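Precorrin-6y methylase (Rhodobacter capsulatus, PDB 3NJR) is the C-terminal domain of an enzyme that methylates a precorrin intermediate in cobalamin biosynthesis, binds S-adenosyl-L-homocysteine and probably carries methyltransferase and decarboxylase activity. Local coordinates at residues 81-86 / 118-123; 41-46 / 175-180; 30-35 / 70-75. All blocks are in the same frame, centred on the assembly; numbering follows the deposited sequence.

Interaction 1: 81-86 / 118-123. With SAH (S-adenosyl-L-homocysteine), chain C.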
loop_
_atom_site.group_PDB
_atom_site.type_symbol
_atom_site.label_atom_id
_atom_site.label_comp_id
_atom_site.label_asym_id
_atom_site.label_seq_id
_atom_site.Cartn_x
_atom_site.Cartn_y
_atom_site.Cartn_z
ATOM N N ILE A 81 1.038 -12.320 -31.808
ATOM C CA ILE A 81 1.336 -11.177 -32.677
ATOM C C ILE A 81 1.544 -9.961 -31.773
ATOM O O ILE A 81 0.696 -9.658 -30.934
ATOM C CB ILE A 81 0.189 -10.892 -33.682
ATOM C CG1 ILE A 81 0.037 -12.052 -34.662
ATOM C CG2 ILE A 81 0.444 -9.597 -34.439
ATOM C CD1 ILE A 81 -1.308 -12.137 -35.288
ATOM N N THR A 82 2.658 -9.263 -31.957
ATOM C CA THR A 82 3.092 -8.193 -31.053
ATOM C C THR A 82 3.095 -6.864 -31.783
ATOM O O THR A 82 3.844 -6.694 -32.720
ATOM C CB THR A 82 4.512 -8.499 -30.511
ATOM O OG1 THR A 82 4.517 -9.822 -29.953
ATOM C CG2 THR A 82 4.944 -7.494 -29.445
ATOM N N ILE A 83 2.275 -5.928 -31.322
ATOM C CA ILE A 83 2.026 -4.657 -32.006
ATOM C C ILE A 83 2.739 -3.501 -31.315
ATOM O O ILE A 83 2.399 -3.167 -30.185
ATOM C CB ILE A 83 0.513 -4.320 -31.954
ATOM C CG1 ILE A 83 -0.362 -5.594 -31.900
ATOM C CG2 ILE A 83 0.107 -3.292 -33.039
ATOM C CD1 ILE A 83 -0.421 -6.390 -33.171
ATOM N N GLU A 84 3.706 -2.882 -31.990
ATOM C CA GLU A 84 4.465 -1.739 -31.443
ATOM C C GLU A 84 4.764 -0.678 -32.544
ATOM O O GLU A 84 5.229 -1.042 -33.643
ATOM C CB GLU A 84 5.755 -2.255 -30.785
ATOM C CG GLU A 84 6.833 -1.223 -30.424
ATOM C CD GLU A 84 6.359 -0.147 -29.437
ATOM O OE1 GLU A 84 5.953 -0.483 -28.298
ATOM O OE2 GLU A 84 6.405 1.045 -29.809
ATOM N N PRO A 85 4.482 0.625 -32.279
ATOM C CA PRO A 85 4.762 1.610 -33.340
ATOM C C PRO A 85 6.245 1.909 -33.535
ATOM O O PRO A 85 6.692 2.042 -34.679
ATOM C CB PRO A 85 3.993 2.870 -32.896
ATOM C CG PRO A 85 3.817 2.705 -31.434
ATOM C CD PRO A 85 3.694 1.220 -31.189
ATOM N N ARG A 86 7.001 1.975 -32.446
ATOM C CA ARG A 86 8.382 2.460 -32.512
ATOM C C ARG A 86 9.373 1.469 -33.127
ATOM O O ARG A 86 9.634 0.398 -32.563
ATOM C CB ARG A 86 8.858 2.907 -31.131
ATOM C CG ARG A 86 8.146 4.141 -30.630
ATOM C CD ARG A 86 8.746 4.643 -29.342
ATOM N NE ARG A 86 10.198 4.543 -29.370
ATOM C CZ ARG A 86 10.994 4.934 -28.382
ATOM N NH1 ARG A 86 10.482 5.475 -27.283
ATOM N NH2 ARG A 86 12.312 4.784 -28.500
ATOM N N ALA A 118 -6.428 -4.737 -37.705
ATOM C CA ALA A 118 -7.548 -4.939 -38.648
ATOM C C ALA A 118 -7.447 -6.154 -39.547
ATOM O O ALA A 118 -8.465 -6.798 -39.814
ATOM C CB ALA A 118 -7.786 -3.677 -39.494
ATOM N N ASP A 119 -6.250 -6.463 -40.039
ATOM C CA ASP A 119 -6.101 -7.672 -40.871
ATOM C C ASP A 119 -5.538 -8.899 -40.131
ATOM O O ASP A 119 -5.173 -9.898 -40.763
ATOM C CB ASP A 119 -5.287 -7.391 -42.150
ATOM C CG ASP A 119 -3.871 -6.870 -41.858
ATOM O OD1 ASP A 119 -3.542 -6.624 -40.660
ATOM O OD2 ASP A 119 -3.093 -6.690 -42.841
ATOM N N LEU A 120 -5.459 -8.832 -38.808
ATOM C CA LEU A 120 -4.896 -9.927 -38.054
ATOM C C LEU A 120 -5.969 -10.963 -37.790
ATOM O O LEU A 120 -7.152 -10.616 -37.700
ATOM C CB LEU A 120 -4.299 -9.420 -36.749
ATOM C CG LEU A 120 -3.213 -8.359 -36.906
ATOM C CD1 LEU A 120 -2.680 -7.939 -35.547
ATOM C CD2 LEU A 120 -2.105 -8.856 -37.801
ATOM N N PRO A 121 -5.574 -12.240 -37.687
ATOM C CA PRO A 121 -6.549 -13.259 -37.271
ATOM C C PRO A 121 -6.971 -13.005 -35.829
ATOM O O PRO A 121 -6.162 -12.500 -35.048
ATOM C CB PRO A 121 -5.754 -14.574 -37.361
ATOM C CG PRO A 121 -4.297 -14.158 -37.303
ATOM C CD PRO A 121 -4.235 -12.803 -37.955
ATOM N N LEU A 122 -8.211 -13.345 -35.482
ATOM C CA LEU A 122 -8.715 -13.127 -34.124
ATOM C C LEU A 122 -8.018 -14.009 -33.058
ATOM O O LEU A 122 -7.799 -15.205 -33.265
ATOM C CB LEU A 122 -10.240 -13.294 -34.074
ATOM C CG LEU A 122 -11.102 -12.264 -34.835
ATOM C CD1 LEU A 122 -12.595 -12.592 -34.738
ATOM C CD2 LEU A 122 -10.832 -10.815 -34.399
ATOM N N PRO A 123 -7.672 -13.416 -31.904
ATOM C CA PRO A 123 -6.851 -14.142 -30.945
ATOM C C PRO A 123 -7.719 -14.939 -29.996
ATOM O O PRO A 123 -8.934 -14.737 -29.994
ATOM C CB PRO A 123 -6.191 -13.016 -30.174
ATOM C CG PRO A 123 -7.288 -11.957 -30.129
ATOM C CD PRO A 123 -7.888 -12.014 -31.490
HETATM N N SAH C . 4.571 -4.891 -22.216
HETATM C CA SAH C . 5.825 -4.138 -22.527
HETATM C CB SAH C . 5.890 -2.869 -21.674
HETATM C CG SAH C . 5.932 -1.592 -22.521
HETATM S SD SAH C . 4.407 -0.706 -22.382
HETATM C C SAH C . 7.034 -5.021 -22.325
HETATM O O SAH C . 8.104 -4.816 -22.898
HETATM O OXT SAH C . 7.001 -5.995 -21.583
HETATM C "C5'" SAH C . 4.657 0.764 -23.348
HETATM C "C4'" SAH C . 4.768 0.516 -24.861
HETATM O "O4'" SAH C . 3.501 0.553 -25.545
HETATM C "C3'" SAH C . 5.637 1.586 -25.514
HETATM O "O3'" SAH C . 6.764 0.966 -26.124
HETATM C "C2'" SAH C . 4.775 2.240 -26.580
HETATM O "O2'" SAH C . 5.487 2.524 -27.793
HETATM C "C1'" SAH C . 3.663 1.225 -26.806
HETATM N N9 SAH C . 2.437 1.886 -27.352
HETATM C C8 SAH C . 1.984 3.116 -27.023
HETATM N N7 SAH C . 0.863 3.433 -27.713
HETATM C C5 SAH C . 0.577 2.392 -28.516
HETATM C C6 SAH C . -0.480 2.060 -29.505
HETATM N N6 SAH C . -1.458 2.956 -29.753
HETATM N N1 SAH C . -0.437 0.857 -30.140
HETATM C C2 SAH C . 0.546 -0.030 -29.886
HETATM N N3 SAH C . 1.533 0.210 -28.997
HETATM C C4 SAH C . 1.613 1.374 -28.285
#
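At the edge of the cofactor pocket of a class I, Rossmann-like methyltransferase domain, strand 79-84 brings Ile81 and Ile83 against Leu120 and Pro121 of the loop that leads into strand 125-128. Leu120 CD1 is the shared point: it lies 3.7 Å from Ile81 CG2 and 3.6 Å from Ile83 CD1. Ile83 and Leu120 meet tip to tip, whereas the Ile81 side chain passes Leu120 at a slant. The CG1 branch of Ile81 lies beside its own backbone N (chi1 -65°) and carries CD1 to the Pro121 ring, 4.0 Å from Pro121 CD, while CG2 serves Leu120.

At the C-terminal end of the strand, Glu84 grips the ribose of S-adenosyl-L-homocysteine with both oxygens: O3' donates to Glu84 OE1 at 2.7 Å and O2' donates to Glu84 OE2 at 2.7 Å. The carboxylate is itself fixed, since Arg86 N gives a nearly straight bond to the anti lone pair of OE2 and Gly65 N bonds OE1. Pro85 CD packs at the adenine, near N3. An acidic residue closing the second strand and binding both ribose hydroxyls is a hallmark of this fold. The chemistry therefore divides along one strand: aliphatic packing joins it to the loop, and a carboxylate held by backbone N-H groups reads the ribose diol.

Interaction 2: 41-46 / 175-180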
loop_
_atom_site.group_PDB
_atom_site.type_symbol
_atom_site.label_atom_id
_atom_site.label_comp_id
_atom_site.label_asym_id
_atom_site.label_seq_id
_atom_site.Cartn_x
_atom_site.Cartn_y
_atom_site.Cartn_z
ATOM N N SER A 41 9.632 -7.870 -13.840
ATOM C CA SER A 41 9.527 -9.317 -13.747
ATOM C C SER A 41 8.335 -9.835 -12.866
ATOM O O SER A 41 7.569 -10.698 -13.314
ATOM C CB SER A 41 10.899 -9.902 -13.390
ATOM O OG SER A 41 10.765 -11.137 -12.729
ATOM N N PRO A 42 8.139 -9.279 -11.645
ATOM C CA PRO A 42 6.984 -9.737 -10.856
ATOM C C PRO A 42 5.628 -9.367 -11.487
ATOM O O PRO A 42 4.637 -10.091 -11.321
ATOM C CB PRO A 42 7.165 -9.011 -9.512
ATOM C CG PRO A 42 8.603 -8.562 -9.498
ATOM C CD PRO A 42 8.895 -8.235 -10.924
ATOM N N MET A 43 5.578 -8.251 -12.207
ATOM C CA MET A 43 4.334 -7.872 -12.858
ATOM C C MET A 43 4.095 -8.789 -14.054
ATOM O O MET A 43 2.950 -9.177 -14.334
ATOM C CB MET A 43 4.308 -6.391 -13.238
ATOM C CG MET A 43 2.937 -5.884 -13.756
ATOM S SD MET A 43 1.581 -5.646 -12.528
ATOM C CE MET A 43 2.404 -4.600 -11.317
ATOM N N ARG A 44 5.186 -9.166 -14.725
ATOM C CA ARG A 44 5.102 -10.094 -15.837
ATOM C C ARG A 44 4.594 -11.466 -15.396
ATOM O O ARG A 44 3.800 -12.097 -16.110
ATOM C CB ARG A 44 6.428 -10.231 -16.569
ATOM C CG ARG A 44 6.242 -10.537 -18.029
ATOM C CD ARG A 44 7.525 -10.482 -18.840
ATOM N NE ARG A 44 8.547 -9.610 -18.271
ATOM C CZ ARG A 44 9.544 -10.038 -17.495
ATOM N NH1 ARG A 44 9.630 -11.327 -17.181
ATOM N NH2 ARG A 44 10.451 -9.188 -17.034
ATOM N N ALA A 45 5.014 -11.917 -14.220
ATOM C CA ALA A 45 4.423 -13.122 -13.661
ATOM C C ALA A 45 2.914 -12.965 -13.459
ATOM O O ALA A 45 2.139 -13.845 -13.848
ATOM C CB ALA A 45 5.111 -13.525 -12.361
ATOM N N LEU A 46 2.484 -11.842 -12.884
ATOM C CA LEU A 46 1.052 -11.677 -12.552
ATOM C C LEU A 46 0.194 -11.685 -13.804
ATOM O O LEU A 46 -0.876 -12.326 -13.847
ATOM C CB LEU A 46 0.782 -10.413 -11.756
ATOM C CG LEU A 46 1.213 -10.490 -10.303
ATOM C CD1 LEU A 46 1.245 -9.084 -9.707
ATOM C CD2 LEU A 46 0.319 -11.432 -9.480
ATOM N N LEU A 175 -7.570 -6.246 -9.896
ATOM C CA LEU A 175 -6.596 -6.295 -8.819
ATOM C C LEU A 175 -5.878 -4.976 -8.666
ATOM O O LEU A 175 -5.524 -4.343 -9.650
ATOM C CB LEU A 175 -5.542 -7.366 -9.082
ATOM C CG LEU A 175 -5.941 -8.829 -9.219
ATOM C CD1 LEU A 175 -4.734 -9.633 -9.660
ATOM C CD2 LEU A 175 -6.537 -9.350 -7.906
ATOM N N ARG A 176 -5.671 -4.549 -7.434
ATOM C CA ARG A 176 -4.764 -3.443 -7.196
ATOM C C ARG A 176 -3.446 -4.046 -6.703
ATOM O O ARG A 176 -3.440 -4.885 -5.783
ATOM C CB ARG A 176 -5.340 -2.449 -6.177
ATOM C CG ARG A 176 -4.337 -1.373 -5.792
ATOM C CD ARG A 176 -4.768 -0.453 -4.626
ATOM N NE ARG A 176 -5.154 -1.156 -3.396
ATOM C CZ ARG A 176 -4.426 -2.068 -2.748
ATOM N NH1 ARG A 176 -3.234 -2.469 -3.217
ATOM N NH2 ARG A 176 -4.910 -2.596 -1.627
ATOM N N ILE A 177 -2.335 -3.636 -7.309
ATOM C CA ILE A 177 -1.053 -4.294 -7.056
ATOM C C ILE A 177 0.017 -3.275 -6.749
ATOM O O ILE A 177 0.246 -2.354 -7.525
ATOM C CB ILE A 177 -0.586 -5.145 -8.266
ATOM C CG1 ILE A 177 -1.666 -6.140 -8.696
ATOM C CG2 ILE A 177 0.695 -5.889 -7.920
ATOM C CD1 ILE A 177 -1.676 -6.419 -10.168
ATOM N N ASP A 178 0.666 -3.437 -5.609
ATOM C CA ASP A 178 1.797 -2.605 -5.242
ATOM C C ASP A 178 2.967 -3.551 -4.962
ATOM O O ASP A 178 2.840 -4.473 -4.145
ATOM C CB ASP A 178 1.417 -1.798 -4.011
ATOM C CG ASP A 178 2.393 -0.669 -3.700
ATOM O OD1 ASP A 178 3.085 -0.149 -4.618
ATOM O OD2 ASP A 178 2.433 -0.270 -2.503
ATOM N N ILE A 179 4.073 -3.383 -5.677
ATOM C CA ILE A 179 5.280 -4.175 -5.400
ATOM C C ILE A 179 6.465 -3.224 -5.224
ATOM O O ILE A 179 6.789 -2.438 -6.124
ATOM C CB ILE A 179 5.634 -5.238 -6.528
ATOM C CG1 ILE A 179 4.426 -6.060 -7.001
ATOM C CG2 ILE A 179 6.752 -6.183 -6.097
ATOM C CD1 ILE A 179 3.856 -7.003 -6.003
ATOM N N ALA A 180 7.102 -3.294 -4.059
ATOM C CA ALA A 180 8.370 -2.593 -3.857
ATOM C C ALA A 180 9.512 -3.571 -3.571
ATOM O O ALA A 180 9.290 -4.753 -3.322
ATOM C CB ALA A 180 8.258 -1.535 -2.778
#
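Leu46 and Met43, on neighbouring turns of helix 41-51, converge on Ile177 of strand 173-185 from different directions. Leu46 meets it tip to tip, Leu46 CD1 lying 3.7 Å from Ile177 CG2 and 4.0 Å from Ile177 CD1, so one methyl touches both branches of the isoleucine. Met43 comes in aslant. With CG anti to the backbone N (chi1 -172°), bends at the next two torsions turn the thioether to the strand: Met43 CE is 4.0 Å from Ile177 CG2, and Met43 SD is 4.1 Å from Ile177 CD1. Ile177 thus presents CG2 and CD1 to both helix residues. One turn before Leu46 the packing is looser, with Pro42 CB 4.5 Å from Ile179 CG2.

The axes of the two short segments approach to 10.0 Å and their directions differ by 149°, so the helix runs roughly antiparallel to the strand and lies over one face of the sheet. Strand 173-185, outermost within the chain, pairs with strand 188-203 on one side; on its other side residues 175-180 form an antiparallel ladder with a second subunit, so the sheet continues across the interface. Leu46 also packs on Pro42 of the second subunit, and Asp178 forms an intersubunit salt bridge with Arg176 of the second subunit. Between helix and strand the contact is wholly aliphatic and thioether, giving cohesion by shape and burial without directional bonds, while the charged pairing of the strand is directed to the neighbouring chain.

Interaction 3: 30-35 / 70-75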
loop_
_atom_site.group_PDB
_atom_site.type_symbol
_atom_site.label_atom_id
_atom_site.label_comp_id
_atom_site.label_asym_id
_atom_site.label_seq_id
_atom_site.Cartn_x
_atom_site.Cartn_y
_atom_site.Cartn_z
ATOM N N SER A 30 16.862 -9.086 -17.525
ATOM C CA SER A 30 18.074 -9.238 -18.316
ATOM C C SER A 30 17.997 -10.398 -19.311
ATOM O O SER A 30 18.915 -10.589 -20.101
ATOM C CB SER A 30 19.272 -9.415 -17.400
ATOM O OG SER A 30 18.938 -10.305 -16.344
ATOM N N ALA A 31 16.921 -11.179 -19.282
ATOM C CA ALA A 31 16.765 -12.256 -20.263
ATOM C C ALA A 31 16.185 -11.734 -21.595
ATOM O O ALA A 31 15.901 -12.507 -22.517
ATOM C CB ALA A 31 15.924 -13.400 -19.691
ATOM N N PHE A 32 16.032 -10.411 -21.690
ATOM C CA PHE A 32 15.387 -9.765 -22.825
ATOM C C PHE A 32 16.172 -8.524 -23.233
ATOM O O PHE A 32 16.595 -7.725 -22.379
ATOM C CB PHE A 32 13.954 -9.311 -22.474
ATOM C CG PHE A 32 13.129 -10.333 -21.735
ATOM C CD1 PHE A 32 12.246 -11.161 -22.423
ATOM C CD2 PHE A 32 13.210 -10.447 -20.343
ATOM C CE1 PHE A 32 11.469 -12.114 -21.739
ATOM C CE2 PHE A 32 12.452 -11.391 -19.645
ATOM C CZ PHE A 32 11.580 -12.228 -20.343
ATOM N N ALA A 33 16.359 -8.367 -24.539
ATOM C CA ALA A 33 16.703 -7.092 -25.137
ATOM C C ALA A 33 15.558 -6.123 -24.833
ATOM O O ALA A 33 14.397 -6.421 -25.117
ATOM C CB ALA A 33 16.844 -7.269 -26.624
ATOM N N HIS A 34 15.869 -4.984 -24.229
ATOM C CA HIS A 34 14.860 -3.976 -23.952
ATOM C C HIS A 34 15.564 -2.646 -23.884
ATOM O O HIS A 34 16.799 -2.597 -23.898
ATOM C CB HIS A 34 14.146 -4.256 -22.631
ATOM C CG HIS A 34 15.028 -4.113 -21.432
ATOM N ND1 HIS A 34 15.758 -5.163 -20.914
ATOM C CD2 HIS A 34 15.307 -3.038 -20.655
ATOM C CE1 HIS A 34 16.447 -4.742 -19.870
ATOM N NE2 HIS A 34 16.194 -3.455 -19.694
ATOM N N ASP A 35 14.786 -1.570 -23.787
ATOM C CA ASP A 35 15.349 -0.225 -23.854
ATOM C C ASP A 35 15.088 0.598 -22.608
ATOM O O ASP A 35 15.418 1.779 -22.574
ATOM C CB ASP A 35 14.847 0.522 -25.108
ATOM C CG ASP A 35 13.337 0.845 -25.065
ATOM O OD1 ASP A 35 12.617 0.488 -24.094
ATOM O OD2 ASP A 35 12.869 1.478 -26.041
ATOM N N SER A 70 4.910 -11.427 -24.626
ATOM C CA SER A 70 4.748 -12.331 -25.769
ATOM C C SER A 70 5.770 -13.453 -25.726
ATOM O O SER A 70 5.457 -14.591 -26.091
ATOM C CB SER A 70 4.912 -11.584 -27.095
ATOM O OG SER A 70 3.863 -10.681 -27.375
ATOM N N VAL A 71 6.993 -13.127 -25.298
ATOM C CA VAL A 71 8.078 -14.097 -25.240
ATOM C C VAL A 71 7.711 -15.137 -24.197
ATOM O O VAL A 71 7.646 -16.329 -24.504
ATOM C CB VAL A 71 9.445 -13.422 -24.945
ATOM C CG1 VAL A 71 10.494 -14.436 -24.607
ATOM C CG2 VAL A 71 9.914 -12.622 -26.124
ATOM N N GLU A 72 7.422 -14.699 -22.982
ATOM C CA GLU A 72 6.919 -15.628 -21.959
ATOM C C GLU A 72 5.584 -16.349 -22.322
ATOM O O GLU A 72 5.384 -17.511 -21.941
ATOM C CB GLU A 72 6.869 -14.954 -20.584
ATOM C CG GLU A 72 8.167 -14.251 -20.268
ATOM C CD GLU A 72 8.484 -14.157 -18.791
ATOM O OE1 GLU A 72 7.688 -13.579 -18.029
ATOM O OE2 GLU A 72 9.556 -14.647 -18.379
ATOM N N TRP A 73 4.684 -15.689 -23.059
ATOM C CA TRP A 73 3.444 -16.360 -23.483
ATOM C C TRP A 73 3.780 -17.487 -24.436
ATOM O O TRP A 73 3.289 -18.595 -24.257
ATOM C CB TRP A 73 2.468 -15.377 -24.122
ATOM C CG TRP A 73 1.330 -15.993 -24.923
ATOM C CD1 TRP A 73 1.366 -16.373 -26.234
ATOM C CD2 TRP A 73 -0.026 -16.239 -24.476
ATOM N NE1 TRP A 73 0.137 -16.864 -26.626
ATOM C CE2 TRP A 73 -0.734 -16.787 -25.571
ATOM C CE3 TRP A 73 -0.703 -16.049 -23.260
ATOM C CZ2 TRP A 73 -2.085 -17.141 -25.488
ATOM C CZ3 TRP A 73 -2.043 -16.416 -23.176
ATOM C CH2 TRP A 73 -2.721 -16.949 -24.285
ATOM N N CYS A 74 4.630 -17.205 -25.430
ATOM C CA CYS A 74 5.060 -18.208 -26.413
ATOM C C CYS A 74 5.944 -19.315 -25.840
ATOM O O CYS A 74 5.870 -20.452 -26.296
ATOM C CB CYS A 74 5.778 -17.535 -27.571
ATOM S SG CYS A 74 4.658 -16.514 -28.596
ATOM N N LEU A 75 6.779 -18.976 -24.845
ATOM C CA LEU A 75 7.577 -19.980 -24.125
ATOM C C LEU A 75 6.689 -20.950 -23.366
ATOM O O LEU A 75 7.044 -22.129 -23.234
ATOM C CB LEU A 75 8.629 -19.360 -23.202
ATOM C CG LEU A 75 9.850 -18.784 -23.935
ATOM C CD1 LEU A 75 10.589 -17.714 -23.095
ATOM C CD2 LEU A 75 10.816 -19.873 -24.423
#
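Phe32, in the loop before helix 41-51, has most surface buried here, pushing its ring edge against Val71 and Glu72 on helix 68-75. Phe32 CE1 lies 3.8 Å from Val71 CG1, the two side chains running past one another in opposite senses. With CG1 anti to the backbone N (chi1 168°), that methyl is the branch of Val71 that meets the ring edge. The neighbouring ring atom, Phe32 CZ, is 3.7 Å from Glu72 OE2. This oxygen lies in the ring plane and so meets the weakly positive rim of the phenyl group; the carboxylate is turned 77° from the ring.

Helix 68-75 is the first helix after the opening strand 58-62 of the Rossmann-like sheet, and the 30-35 loop packs against the side of it that bears Val71 and Glu72, close to where Asn96 of helix 87-99 touches both Phe32 and Val71. The Glu72 carboxylate is buried but well provided for: OE1 accepts from Gly26 N and forms a salt bridge with Arg44, while OE2 pairs with Arg27. These partners probably keep it ionised. On the loop itself, His34 ND1 donates to Phe32 O at 3.1 Å, reaching the carbonyl from above its plane.

Interactions 1 and 3 adjoin through consecutive elements of the chain: helix 68-75 leads into strand 79-84, and Thr82 OG1 lies 2.8 Å from Ser70 OG, probably hydrogen-bonded. Interactions 2 and 3 meet where Arg44 NH1 of the helix reaches Glu72 OE1 at 3.1 Å in a salt bridge and also packs on Phe32. Interactions 1 and 2, with centres 25 Å apart, do not touch but both reach the same sheet, on opposite sides of the chain's centre. Interaction 1 binds S-adenosyl-L-homocysteine directly. At nearest atoms, the side chain of Phe32 in interaction 3 is about 7 Å from the ligand. The side chain of Met43 in interaction 2, which adjoins the subunit interface, is about 9 Å from the ligand.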